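Local coordinates for lipoprotein (Shewanella oneidensis, PDB 3LHN) that is of unknown function but is a putative NlpE-family lipoprotein, probably membrane-tethered, whose calycin-like beta barrel may bind a lipid or other hydrophobic ligand, at residues T47-T50 / S56-L59; K60-Y63 / D67-I70. All coordinates share one frame; numbering follows the deposited sequence. Where two conformers were deposited one is given.

Contact 1 (T47-T50 / S56-L59); sequences TTLT and SFEL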
loop_
_atom_site.group_PDB
_atom_site.type_symbol
_atom_site.label_atom_id
_atom_site.label_comp_id
_atom_site.label_asym_id
_atom_site.label_seq_id
_atom_site.Cartn_x
_atom_site.Cartn_y
_atom_site.Cartn_z
ATOM N N THR A 47 2.715 2.507 17.266
ATOM C CA THR A 47 3.980 2.234 16.601
ATOM C C THR A 47 5.171 2.306 17.522
ATOM O O THR A 47 5.284 3.224 18.332
ATOM C CB THR A 47 4.172 3.290 15.485
ATOM O OG1 THR A 47 3.088 3.185 14.567
ATOM C CG2 THR A 47 5.535 3.126 14.739
ATOM N N THR A 48 6.063 1.350 17.409
ATOM C CA THR A 48 7.352 1.313 18.125
ATOM C C THR A 48 8.415 1.030 17.083
ATOM O O THR A 48 8.378 -0.001 16.396
ATOM C CB THR A 48 7.368 0.214 19.213
ATOM O OG1 THR A 48 6.214 0.348 20.072
ATOM C CG2 THR A 48 8.659 0.302 20.035
ATOM N N LEU A 49 9.313 1.991 16.874
ATOM C CA LEU A 49 10.378 1.880 15.853
ATOM C C LEU A 49 11.701 1.988 16.571
ATOM O O LEU A 49 11.992 2.977 17.228
ATOM C CB LEU A 49 10.199 2.971 14.815
ATOM C CG LEU A 49 11.274 3.072 13.751
ATOM C CD1 LEU A 49 11.521 1.710 13.020
ATOM C CD2 LEU A 49 10.867 4.150 12.726
ATOM N N THR A 50 12.497 0.930 16.425
ATOM C CA THR A 50 13.809 0.782 17.068
ATOM C C THR A 50 14.875 0.874 15.982
ATOM O O THR A 50 14.877 0.072 15.060
ATOM C CB THR A 50 13.945 -0.520 17.843
ATOM O OG1 THR A 50 12.907 -0.579 18.816
ATOM C CG2 THR A 50 15.270 -0.574 18.550
ATOM N N SER A 56 20.190 -0.914 11.040
ATOM C CA SER A 56 19.153 -1.934 11.054
ATOM C C SER A 56 18.020 -1.402 11.923
ATOM O O SER A 56 18.205 -0.529 12.792
ATOM C CB SER A 56 19.669 -3.279 11.520
ATOM O OG SER A 56 20.056 -3.266 12.828
ATOM N N PHE A 57 16.824 -1.902 11.663
ATOM C CA PHE A 57 15.668 -1.479 12.429
ATOM C C PHE A 57 14.723 -2.615 12.714
ATOM O O PHE A 57 14.690 -3.612 11.997
ATOM C CB PHE A 57 14.853 -0.367 11.758
ATOM C CG PHE A 57 13.999 -0.832 10.605
ATOM C CD1 PHE A 57 14.558 -1.028 9.331
ATOM C CD2 PHE A 57 12.676 -1.134 10.790
ATOM C CE1 PHE A 57 13.819 -1.494 8.333
ATOM C CE2 PHE A 57 11.908 -1.640 9.747
ATOM C CZ PHE A 57 12.477 -1.804 8.502
ATOM N N GLU A 58 13.889 -2.387 13.733
ATOM C CA GLU A 58 12.731 -3.249 14.035
ATOM C C GLU A 58 11.520 -2.377 14.257
ATOM O O GLU A 58 11.617 -1.398 14.996
ATOM C CB GLU A 58 13.007 -4.132 15.253
ATOM C CG GLU A 58 14.099 -5.164 15.108
ATOM C CD GLU A 58 14.008 -6.285 16.152
ATOM O OE1 GLU A 58 13.268 -6.133 17.167
ATOM O OE2 GLU A 58 14.647 -7.356 15.912
ATOM N N LEU A 59 10.400 -2.704 13.619
ATOM C CA LEU A 59 9.196 -1.904 13.698
ATOM C C LEU A 59 8.089 -2.809 14.208
ATOM O O LEU A 59 7.953 -3.970 13.735
ATOM C CB LEU A 59 8.835 -1.367 12.323
ATOM C CG LEU A 59 7.522 -0.632 12.128
ATOM C CD1 LEU A 59 7.489 0.702 12.889
ATOM C CD2 LEU A 59 7.209 -0.402 10.603
HETATM O O HOH W 1 10.629 -1.856 17.824
#
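Thr50 and Glu58 form a hydrogen-bonded pair between the antiparallel strands 44-51 and 56-64. The amide of Thr50 gives its hydrogen to Glu58 O over 2.9 Å, an almost straight bond (170° at the hydrogen), and Glu58 N returns one to Thr50 O at 3.0 Å. A water fastens the same spot a second time: it donates to Glu58 O and sits 2.8 Å from Thr50 OG1, so the Glu58 carbonyl is gripped by both an amide and a water. Softer CA-H...O contacts flank this pair, with Phe57 CA 3.2 Å from Thr50 O toward the turn and Leu59 CA 3.4 Å from Thr48 O on the other side.

On the other face of the sheet, Leu49 and Leu59 form the neighbouring non-hydrogen-bonded pair. Leu59 CD1 reaches across to the methyl of Thr47, 3.6 Å from CG2, and lies more loosely against Leu49 CB. Leu49 CG is anti to the backbone N (chi1 175°), and from there its CD1 meets Phe57 CD2 at 3.8 Å, the two side chains meeting at a slant. Leu121 and Leu88, from strands farther round the barrel, close over Leu49.

Chemically the hairpin is two-sided: threonine hydroxyl, glutamate and water on one face, hydrocarbon on the other, with Leu49 and Phe57 buried against Leu88, as expected of a calycin-type wall.

Contact 2 (K60-Y63 / D67-I70); sequences KSIY and DESI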
loop_
_atom_site.group_PDB
_atom_site.type_symbol
_atom_site.label_atom_id
_atom_site.label_comp_id
_atom_site.label_asym_id
_atom_site.label_seq_id
_atom_site.Cartn_x
_atom_site.Cartn_y
_atom_site.Cartn_z
ATOM N N LYS A 60 7.369 -2.374 15.238
ATOM C CA LYS A 60 6.128 -3.015 15.629
ATOM C C LYS A 60 5.005 -2.013 15.399
ATOM O O LYS A 60 5.084 -0.834 15.793
ATOM C CB LYS A 60 6.168 -3.477 17.074
ATOM C CG LYS A 60 4.838 -4.078 17.526
ATOM C CD LYS A 60 4.941 -4.439 19.006
ATOM C CE LYS A 60 3.861 -5.356 19.463
ATOM N NZ LYS A 60 4.109 -5.560 20.941
ATOM N N SER A 61 3.936 -2.494 14.814
ATOM C CA SER A 61 2.758 -1.655 14.492
ATOM C C SER A 61 1.516 -2.398 14.929
ATOM O O SER A 61 1.244 -3.451 14.373
ATOM C CB SER A 61 2.635 -1.408 12.986
ATOM O OG SER A 61 3.805 -0.784 12.438
ATOM N N ILE A 62 0.799 -1.906 15.936
ATOM C CA ILE A 62 -0.487 -2.476 16.314
ATOM C C ILE A 62 -1.570 -1.628 15.698
ATOM O O ILE A 62 -1.728 -0.422 16.001
ATOM C CB ILE A 62 -0.682 -2.512 17.822
ATOM C CG1 ILE A 62 0.534 -3.226 18.461
ATOM C CG2 ILE A 62 -2.014 -3.134 18.202
ATOM C CD1 ILE A 62 0.409 -3.349 19.967
ATOM N N TYR A 63 -2.300 -2.240 14.762
ATOM C CA TYR A 63 -3.422 -1.593 14.119
ATOM C C TYR A 63 -4.615 -1.720 15.053
ATOM O O TYR A 63 -5.193 -2.794 15.236
ATOM C CB TYR A 63 -3.655 -2.199 12.742
ATOM C CG TYR A 63 -2.594 -1.807 11.761
ATOM C CD1 TYR A 63 -1.349 -2.427 11.702
ATOM C CD2 TYR A 63 -2.810 -0.769 10.882
ATOM C CE1 TYR A 63 -0.360 -1.996 10.793
ATOM C CE2 TYR A 63 -1.849 -0.360 9.991
ATOM C CZ TYR A 63 -0.631 -0.964 9.943
ATOM O OH TYR A 63 0.304 -0.508 9.031
ATOM N N ASP A 67 -10.953 -4.657 15.016
ATOM C CA ASP A 67 -10.286 -5.754 14.317
ATOM C C ASP A 67 -8.748 -5.656 14.436
ATOM O O ASP A 67 -8.066 -5.444 13.441
ATOM C CB ASP A 67 -10.674 -5.713 12.843
ATOM C CG ASP A 67 -10.102 -6.876 12.064
ATOM O OD1 ASP A 67 -9.751 -7.893 12.712
ATOM O OD2 ASP A 67 -10.032 -6.792 10.811
ATOM N N GLU A 68 -8.222 -5.862 15.625
ATOM C CA GLU A 68 -6.796 -5.539 15.849
ATOM C C GLU A 68 -5.867 -6.513 15.161
ATOM O O GLU A 68 -6.167 -7.709 15.069
ATOM C CB GLU A 68 -6.526 -5.490 17.350
ATOM C CG GLU A 68 -5.126 -5.201 17.692
ATOM C CD GLU A 68 -4.895 -5.082 19.162
ATOM O OE1 GLU A 68 -5.471 -4.146 19.779
ATOM O OE2 GLU A 68 -4.082 -5.887 19.668
ATOM N N SER A 69 -4.746 -6.016 14.656
ATOM C CA SER A 69 -3.703 -6.853 14.127
ATOM C C SER A 69 -2.379 -6.280 14.523
ATOM O O SER A 69 -2.300 -5.104 14.879
ATOM C CB SER A 69 -3.768 -6.903 12.625
ATOM O OG SER A 69 -3.803 -5.639 12.054
ATOM N N ILE A 70 -1.350 -7.106 14.441
ATOM C CA ILE A 70 -0.015 -6.710 14.824
ATOM C C ILE A 70 0.977 -7.041 13.741
ATOM O O ILE A 70 1.068 -8.190 13.280
ATOM C CB ILE A 70 0.407 -7.395 16.111
ATOM C CG1 ILE A 70 -0.602 -7.045 17.244
ATOM C CG2 ILE A 70 1.875 -7.027 16.452
ATOM C CD1 ILE A 70 -0.227 -7.599 18.653
#
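Tyr63 and Ser69 sit opposite each other near the turn, and their side chains lie on the same face of the sheet. Ser69 OG stands between its own backbone N and carbonyl carbon (chi1 52°), which brings it to 3.5 Å from Tyr63 CB. The tyrosine ring leads away from the serine, toward Phe71, Ile45 and the disulfide-bonded Cys39 and Cys42. In the backbone of the same pair, Tyr63 N donates to Ser69 O over 2.9 Å, bent to 146° at the hydrogen; the return bond, Ser69 N to Tyr63 O, is weak at 3.3 Å.

Across the sheet, Ile62 and Ile70 share one rotamer and run side by side, with their CG1 atoms 4.2 Å apart. Ile62 CG2 turns to the other neighbour, meeting Glu68 CD at 3.6 Å, where the extended glutamate crosses it at a slant.

Beyond Ile70 the sheet continues into a strand of a second subunit. The chemistry is thus amphipathic on the Ile62 face, where the isoleucine branches pack together and Ile62 CG2 rests against the carboxylate end of Glu68, while at the turn side of the Tyr63/Ser69 pair Tyr63 O takes, besides the weak bond, a CA-H...O contact from Glu68 CA.

Coming from the N terminus, the chain runs up strand 44-51, turns, and returns along strand 56-64; contact 1 closes that short hairpin. The same returning strand then supplies 60-63 to contact 2, which closes the next hairpin with the start of strand 69-79. The two loops follow one another without nesting or crossing, and their centres are about 14 Å apart. Strand 56-64 is the shared middle member: Thr48 O and Lys60 N, 2.8 Å apart in a probable hydrogen bond, join contact 1 directly to contact 2. Together they tie three consecutive strands of the up-and-down barrel, and at Ile70 the third of them pairs with a strand of another subunit.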